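PDB 3ACB: hypoxanthine-guanine phosphoribosyltransferase, which probably catalyses the magnesium-dependent transfer of a phosphoribosyl group from 5-phospho-alpha-D-ribose 1-diphosphate to hypoxanthine or guanine in purine salvage. Local coordinates for residues Val105-Thr110 / Pro135-Val140. Numbering follows the deposited sequence.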
loop_
_atom_site.group_PDB
_atom_site.type_symbol
_atom_site.label_atom_id
_atom_site.label_comp_id
_atom_site.label_asym_id
_atom_site.label_seq_id
_atom_site.Cartn_x
_atom_site.Cartn_y
_atom_site.Cartn_z
ATOM N N VAL A 105 -6.191 -14.832 -6.550
ATOM C CA VAL A 105 -7.488 -15.483 -6.620
ATOM C C VAL A 105 -7.258 -16.967 -6.865
ATOM O O VAL A 105 -6.779 -17.354 -7.935
ATOM C CB VAL A 105 -8.344 -14.928 -7.783
ATOM C CG1 VAL A 105 -9.689 -15.661 -7.831
ATOM C CG2 VAL A 105 -8.555 -13.427 -7.610
ATOM N N ASP A 106 -7.561 -17.794 -5.867
ATOM C CA ASP A 106 -7.399 -19.232 -6.020
ATOM C C ASP A 106 -8.743 -19.953 -6.002
ATOM O O ASP A 106 -9.233 -20.372 -7.053
ATOM C CB ASP A 106 -6.457 -19.811 -4.950
ATOM C CG ASP A 106 -6.690 -19.230 -3.566
ATOM O OD1 ASP A 106 -7.848 -19.203 -3.100
ATOM O OD2 ASP A 106 -5.697 -18.812 -2.934
ATOM N N THR A 107 -9.345 -20.097 -4.824
ATOM C CA THR A 107 -10.637 -20.773 -4.718
ATOM C C THR A 107 -11.737 -19.875 -5.272
ATOM O O THR A 107 -12.723 -20.358 -5.822
ATOM C CB THR A 107 -10.994 -21.114 -3.252
ATOM O OG1 THR A 107 -11.218 -19.901 -2.523
ATOM C CG2 THR A 107 -9.860 -21.897 -2.586
ATOM N N GLY A 108 -11.557 -18.567 -5.120
ATOM C CA GLY A 108 -12.545 -17.617 -5.598
ATOM C C GLY A 108 -13.638 -17.359 -4.574
ATOM O O GLY A 108 -14.525 -16.531 -4.794
ATOM N N LEU A 109 -13.571 -18.065 -3.449
ATOM C CA LEU A 109 -14.567 -17.927 -2.389
ATOM C C LEU A 109 -14.592 -16.533 -1.775
ATOM O O LEU A 109 -15.659 -15.948 -1.595
ATOM C CB LEU A 109 -14.310 -18.963 -1.291
ATOM C CG LEU A 109 -14.445 -20.419 -1.741
ATOM C CD1 LEU A 109 -13.962 -21.357 -0.647
ATOM C CD2 LEU A 109 -15.892 -20.702 -2.098
ATOM N N THR A 110 -13.414 -16.008 -1.456
ATOM C CA THR A 110 -13.301 -14.688 -0.857
ATOM C C THR A 110 -13.752 -13.591 -1.810
ATOM O O THR A 110 -14.482 -12.684 -1.413
ATOM C CB THR A 110 -11.852 -14.403 -0.419
ATOM O OG1 THR A 110 -11.479 -15.323 0.613
ATOM C CG2 THR A 110 -11.722 -12.988 0.112
ATOM N N PRO A 135 -6.083 -20.833 -11.189
ATOM C CA PRO A 135 -7.327 -21.412 -11.698
ATOM C C PRO A 135 -7.625 -22.855 -11.307
ATOM O O PRO A 135 -8.787 -23.241 -11.245
ATOM C CB PRO A 135 -7.202 -21.219 -13.208
ATOM C CG PRO A 135 -5.716 -21.275 -13.433
ATOM C CD PRO A 135 -5.194 -20.438 -12.296
ATOM N N SER A 136 -6.592 -23.648 -11.032
ATOM C CA SER A 136 -6.801 -25.048 -10.663
ATOM C C SER A 136 -7.438 -25.201 -9.288
ATOM O O SER A 136 -7.901 -26.285 -8.932
ATOM C CB SER A 136 -5.479 -25.813 -10.692
ATOM O OG SER A 136 -4.578 -25.307 -9.721
ATOM N N ARG A 137 -7.470 -24.110 -8.525
ATOM C CA ARG A 137 -8.042 -24.117 -7.180
ATOM C C ARG A 137 -9.481 -23.602 -7.131
ATOM O O ARG A 137 -10.112 -23.622 -6.073
ATOM C CB ARG A 137 -7.182 -23.255 -6.245
ATOM C CG ARG A 137 -5.801 -23.818 -5.946
ATOM C CD ARG A 137 -5.878 -24.953 -4.936
ATOM N NE ARG A 137 -6.395 -24.503 -3.643
ATOM C CZ ARG A 137 -5.792 -23.611 -2.861
ATOM N NH1 ARG A 137 -4.642 -23.061 -3.231
ATOM N NH2 ARG A 137 -6.339 -23.267 -1.702
ATOM N N ARG A 138 -9.999 -23.146 -8.269
ATOM C CA ARG A 138 -11.355 -22.602 -8.324
ATOM C C ARG A 138 -12.444 -23.503 -7.761
ATOM O O ARG A 138 -12.571 -24.667 -8.140
ATOM C CB ARG A 138 -11.725 -22.234 -9.762
ATOM C CG ARG A 138 -10.992 -21.020 -10.316
ATOM C CD ARG A 138 -11.496 -19.714 -9.713
ATOM N NE ARG A 138 -10.952 -18.572 -10.438
ATOM C CZ ARG A 138 -9.691 -18.160 -10.359
ATOM N NH1 ARG A 138 -8.825 -18.789 -9.569
ATOM N NH2 ARG A 138 -9.285 -17.132 -11.093
ATOM N N GLN A 139 -13.240 -22.946 -6.855
ATOM C CA GLN A 139 -14.346 -23.680 -6.259
ATOM C C GLN A 139 -15.640 -22.993 -6.679
ATOM O O GLN A 139 -16.726 -23.553 -6.550
ATOM C CB GLN A 139 -14.216 -23.706 -4.735
ATOM C CG GLN A 139 -12.923 -24.346 -4.254
ATOM C CD GLN A 139 -12.983 -24.777 -2.802
ATOM O OE1 GLN A 139 -13.272 -23.976 -1.916
ATOM N NE2 GLN A 139 -12.706 -26.051 -2.553
ATOM N N VAL A 140 -15.500 -21.773 -7.190
ATOM C CA VAL A 140 -16.628 -20.979 -7.667
ATOM C C VAL A 140 -16.160 -20.078 -8.803
ATOM O O VAL A 140 -15.006 -19.652 -8.830
ATOM C CB VAL A 140 -17.224 -20.090 -6.550
ATOM C CG1 VAL A 140 -17.809 -20.961 -5.453
ATOM C CG2 VAL A 140 -16.153 -19.167 -5.988
#
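Arg138 folds back over the chain to reach two successive carbonyls through one nitrogen: its NH1 lies 3.0 Å from Val105 O and 3.0 Å from Asp106 O. The first bond is bent, 131° at the hydrogen, with the donor above the carbonyl plane; the second is somewhat straighter. A turn at chi2 (-73°) brings the guanidinium back to this backbone, while Val105 CG1 lies over one of its faces, 3.6 Å from CZ, and Ser133 takes NH2. With an alanine here, both carbonyl oxygens would probably lose this donor, and Val105 CG1 the flat group it lies against.

Between backbones, Gln139 N donates almost straight to Thr107 O (2.8 Å, 172°), in the carbonyl plane and on a lone pair; Val140 N adds a weak bond to the same oxygen. Thr107 CA in turn sends a CH···O contact to Arg137 O. The loop gripped here is the PRPP loop of the type I phosphoribosyltransferase fold, which runs into helix 109-119 and contributes Asp106, Thr107, Gly108 and Thr110 to the GMP and IMP site. Within it Leu109 N bonds to Thr107 OG1, an ST turn, with Gly108 at the N-cap.

The Arg137 guanidinium has Asp106 CB over one face, offset toward the rim. Asp106 OD2, 4.4 Å from Arg137 NH1 and well out of the guanidinium plane, probably acts on it only through its charge; the salt bridge of NH1 is with Asp153.

The apolar contact is Leu109 CD2 against Val140 CG1 at 3.9 Å, the two side chains roughly perpendicular. Separately, the methyl Leu109 CD1 comes within 3.0 Å of the amide oxygen Gln139 OE1, a close approach and not a hydrogen bond.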